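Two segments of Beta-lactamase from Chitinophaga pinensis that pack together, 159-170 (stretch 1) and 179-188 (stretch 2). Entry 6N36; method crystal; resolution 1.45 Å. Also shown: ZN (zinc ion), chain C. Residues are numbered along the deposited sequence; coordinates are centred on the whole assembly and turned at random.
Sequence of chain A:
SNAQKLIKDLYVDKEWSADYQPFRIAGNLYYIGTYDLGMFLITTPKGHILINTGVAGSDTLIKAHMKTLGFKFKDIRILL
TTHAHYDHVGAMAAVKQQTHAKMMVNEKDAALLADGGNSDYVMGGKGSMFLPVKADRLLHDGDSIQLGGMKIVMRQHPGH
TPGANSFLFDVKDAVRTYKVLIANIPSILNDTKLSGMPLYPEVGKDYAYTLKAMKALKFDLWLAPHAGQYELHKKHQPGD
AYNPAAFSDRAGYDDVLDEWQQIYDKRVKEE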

# COMPACT_ATOMS: atom_id res chain seq x y z
N GLY A 159 -4.78 -12.30 -1.41
CA GLY A 159 -3.84 -13.40 -1.16
C GLY A 159 -2.90 -13.02 -0.03
O GLY A 159 -2.98 -13.61 1.06
N HIS A 160 -2.09 -12.03 -0.25
CA HIS A 160 -1.14 -11.58 0.81
C HIS A 160 -1.93 -11.23 2.08
O HIS A 160 -1.56 -11.64 3.18
CB HIS A 160 -0.34 -10.40 0.26
CG HIS A 160 0.70 -9.97 1.20
ND1 HIS A 160 1.94 -10.57 1.23
CD2 HIS A 160 0.68 -9.05 2.17
CE1 HIS A 160 2.62 -10.03 2.21
NE2 HIS A 160 1.90 -9.11 2.81
N THR A 161 -3.10 -10.60 1.92
CA THR A 161 -4.20 -10.60 2.89
C THR A 161 -5.47 -10.81 2.08
O THR A 161 -5.45 -10.58 0.87
CB THR A 161 -4.37 -9.33 3.71
OG1 THR A 161 -4.64 -8.25 2.82
CG2 THR A 161 -3.13 -9.00 4.50
N PRO A 162 -6.57 -11.24 2.70
CA PRO A 162 -7.80 -11.40 1.94
C PRO A 162 -8.19 -10.09 1.23
O PRO A 162 -8.85 -10.16 0.13
CB PRO A 162 -8.80 -11.83 3.01
CG PRO A 162 -7.95 -12.60 3.97
CD PRO A 162 -6.70 -11.76 4.08
N GLY A 163 -7.95 -8.95 1.88
CA GLY A 163 -8.36 -7.64 1.33
C GLY A 163 -7.23 -6.86 0.69
O GLY A 163 -7.40 -5.63 0.42
N ALA A 164 -6.11 -7.48 0.38
CA ALA A 164 -5.02 -6.81 -0.34
C ALA A 164 -5.53 -6.23 -1.65
O ALA A 164 -6.43 -6.83 -2.36
CB ALA A 164 -3.82 -7.69 -0.55
N ASN A 165 -5.06 -5.02 -1.96
CA ASN A 165 -5.59 -4.30 -3.13
C ASN A 165 -4.55 -3.30 -3.65
O ASN A 165 -3.59 -2.90 -2.93
CB ASN A 165 -6.92 -3.65 -2.80
CG ASN A 165 -6.98 -2.78 -1.57
OD1 ASN A 165 -8.05 -2.53 -1.08
ND2 ASN A 165 -5.90 -2.13 -1.16
N SER A 166 -4.72 -2.96 -4.92
CA SER A 166 -3.89 -1.94 -5.60
C SER A 166 -4.80 -0.75 -5.91
O SER A 166 -6.06 -0.90 -5.92
CB SER A 166 -3.29 -2.50 -6.88
OG SER A 166 -2.50 -3.65 -6.59
N PHE A 167 -4.18 0.38 -6.27
CA PHE A 167 -4.89 1.61 -6.62
C PHE A 167 -4.35 2.13 -7.94
O PHE A 167 -3.12 2.16 -8.17
CB PHE A 167 -4.74 2.67 -5.51
CG PHE A 167 -5.27 2.21 -4.19
CD1 PHE A 167 -6.64 2.18 -3.95
CD2 PHE A 167 -4.41 1.79 -3.18
CE1 PHE A 167 -7.14 1.74 -2.75
CE2 PHE A 167 -4.92 1.34 -1.97
CZ PHE A 167 -6.27 1.32 -1.74
N LEU A 168 -5.28 2.49 -8.83
CA LEU A 168 -4.95 3.07 -10.16
C LEU A 168 -5.55 4.47 -10.19
O LEU A 168 -6.75 4.66 -9.81
CB LEU A 168 -5.62 2.24 -11.26
CG LEU A 168 -4.94 0.95 -11.71
CD1 LEU A 168 -5.99 0.11 -12.47
CD2 LEU A 168 -3.79 1.23 -12.68
N PHE A 169 -4.80 5.42 -10.71
CA PHE A 169 -5.28 6.81 -10.82
C PHE A 169 -4.42 7.57 -11.81
O PHE A 169 -3.20 7.35 -11.95
CB PHE A 169 -5.29 7.54 -9.46
CG PHE A 169 -4.01 7.43 -8.67
CD1 PHE A 169 -3.78 6.31 -7.90
CD2 PHE A 169 -3.03 8.39 -8.74
CE1 PHE A 169 -2.60 6.19 -7.19
CE2 PHE A 169 -1.84 8.26 -8.05
CZ PHE A 169 -1.63 7.15 -7.28
N ASP A 170 -5.06 8.56 -12.42
CA ASP A 170 -4.38 9.51 -13.33
C ASP A 170 -3.89 10.73 -12.54
O ASP A 170 -4.65 11.26 -11.68
CB ASP A 170 -5.32 9.97 -14.44
CG ASP A 170 -5.66 8.87 -15.43
OD1 ASP A 170 -4.97 7.81 -15.45
OD2 ASP A 170 -6.62 9.08 -16.23
ZN ZN C . 2.43 -7.77 4.35
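Stretch 2 (179-188) KVLIANIPSI

How does the backbone of stretch 2 run against that of stretch 1? Residues 179-182 form an extended strand that lies beside strand 165-170 in the antiparallel sense, with 161° between their N-to-C directions and a closest approach of 4.6 Å between the axes. Asp170 faces Lys179, Phe169 faces Val180, Leu168 faces Leu181 and Phe167 faces Ile182. Beyond Ile182 stretch 2 continues as loop, still following stretch 1 backward past Ser166 toward His160. Stretch 1 reaches its strand through a type I turn from Thr161 to Ala164, in which Ala164 N bonds to Thr161 O at 3.2 Å.

What holds the two strands in register? Two hydrogen-bonded pairs do so. Phe167 N donates to Ile182 O at 2.9 Å and Ile182 N returns to Phe167 O at 2.8 Å; two residues on, Phe169 N reaches Val180 O at 3.0 Å and Val180 N reaches Phe169 O at 2.8 Å. Between them, the non-hydrogen-bonded pair Leu168-Leu181 comes closer, with 4.6 Å from CA to CA, and each CA makes a C-H...O contact: Leu168 CA to Val180 O at 3.2 Å and Leu181 CA to Phe167 O at 3.4 Å.

Which side chains pack on each face of this sheet? Phe167, Phe169, Val180 and Ile182 share one face. The Phe169 ring takes Val180 CB over its face, 4.2 Å from the ring centroid, while Ile182 CG1 meets its edge, 3.8 Å from Phe169 CE1. On the other face Leu168 CD2 packs 3.9 Å from Leu181 CB, and next to this pair a salt bridge joins Asp170 OD1 to Lys179 NZ at 2.9 Å. The lysine bends at chi3 and chi4, both m, and its amine lies beside the carboxylate.

How does stretch 2 stay attached once the strand pairing ends? Side chains of stretch 1 take over as partners for its backbone. Asn184 N donates to Ser166 OG at 2.9 Å, and Asn184, whose CA-to-CB bond points toward stretch 1, has its ND2 3.6 Å from Ala164 CB. Farther along, His160 ND1 donates to Ser187 O at 3.0 Å; the carbonyl lies near the plane of the imidazole, and the N-H...O angle of 168° is nearly straight. The other ring nitrogen, His160 NE2, binds the zinc ion ZN at 2.1 Å, so the same ring is hydrogen-bonded to Ser187 O through ND1 and bound to zinc through NE2.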

# COMPACT_ATOMS: atom_id res chain seq x y z
N LYS A 179 -0.89 7.54 -15.92
CA LYS A 179 -1.69 6.55 -15.17
C LYS A 179 -0.75 5.79 -14.24
O LYS A 179 0.26 5.22 -14.69
CB LYS A 179 -2.41 5.56 -16.09
CG LYS A 179 -3.41 4.68 -15.34
CD LYS A 179 -4.27 3.83 -16.25
CE LYS A 179 -5.21 4.63 -17.12
NZ LYS A 179 -6.21 5.36 -16.30
N VAL A 180 -1.00 5.94 -12.95
CA VAL A 180 -0.13 5.36 -11.91
C VAL A 180 -0.83 4.16 -11.29
O VAL A 180 -2.05 4.24 -10.98
CB VAL A 180 0.17 6.42 -10.84
CG1 VAL A 180 1.07 5.86 -9.77
CG2 VAL A 180 0.79 7.68 -11.45
N LEU A 181 -0.06 3.13 -11.07
CA LEU A 181 -0.49 1.95 -10.27
C LEU A 181 0.35 1.93 -8.99
O LEU A 181 1.59 1.91 -9.08
CB LEU A 181 -0.25 0.70 -11.10
CG LEU A 181 -0.44 -0.62 -10.32
CD1 LEU A 181 -1.89 -0.80 -9.91
CD2 LEU A 181 0.02 -1.82 -11.15
N ILE A 182 -0.34 1.92 -7.87
CA ILE A 182 0.28 1.58 -6.56
C ILE A 182 -0.11 0.10 -6.35
O ILE A 182 -1.30 -0.18 -6.06
CB ILE A 182 -0.20 2.49 -5.43
CG1 ILE A 182 0.11 3.97 -5.70
CG2 ILE A 182 0.38 2.00 -4.11
CD1 ILE A 182 1.53 4.32 -5.87
N ALA A 183 0.84 -0.77 -6.62
CA ALA A 183 0.63 -2.22 -6.76
C ALA A 183 0.90 -2.93 -5.46
O ALA A 183 2.05 -2.83 -4.97
CB ALA A 183 1.54 -2.80 -7.82
N ASN A 184 -0.04 -3.73 -4.98
CA ASN A 184 0.26 -4.65 -3.87
C ASN A 184 0.77 -5.97 -4.44
O ASN A 184 0.04 -6.74 -4.95
CB ASN A 184 -0.94 -4.85 -2.94
CG ASN A 184 -0.44 -5.37 -1.62
OD1 ASN A 184 -0.03 -4.57 -0.75
ND2 ASN A 184 -0.43 -6.70 -1.44
N ILE A 185 2.05 -6.19 -4.30
CA ILE A 185 2.74 -7.34 -4.95
C ILE A 185 2.31 -8.59 -4.19
O ILE A 185 2.21 -8.61 -2.97
CB ILE A 185 4.26 -7.12 -4.93
CG1 ILE A 185 4.67 -5.94 -5.82
CG2 ILE A 185 5.01 -8.41 -5.31
CD1 ILE A 185 4.23 -5.99 -7.25
N PRO A 186 1.94 -9.66 -4.91
CA PRO A 186 1.41 -10.87 -4.29
C PRO A 186 2.49 -11.78 -3.71
O PRO A 186 2.64 -12.92 -4.11
CB PRO A 186 0.63 -11.51 -5.43
CG PRO A 186 1.44 -11.14 -6.64
CD PRO A 186 1.81 -9.70 -6.39
N SER A 187 3.24 -11.25 -2.77
CA SER A 187 4.24 -12.04 -2.03
C SER A 187 3.55 -13.08 -1.14
O SER A 187 2.49 -12.84 -0.61
CB SER A 187 5.20 -11.16 -1.28
OG SER A 187 4.53 -10.42 -0.31
N ILE A 188 4.16 -14.24 -1.03
CA ILE A 188 3.67 -15.42 -0.27
C ILE A 188 4.59 -15.63 0.92
O ILE A 188 5.80 -15.84 0.68
CB ILE A 188 3.64 -16.64 -1.20
CG1 ILE A 188 2.81 -16.36 -2.46
CG2 ILE A 188 3.06 -17.82 -0.42
CD1 ILE A 188 3.01 -17.40 -3.59
O HOH W 1 4.05 -6.69 2.92
O HOH W 2 3.49 -6.77 5.76
O HOH W 3 4.01 -9.27 4.93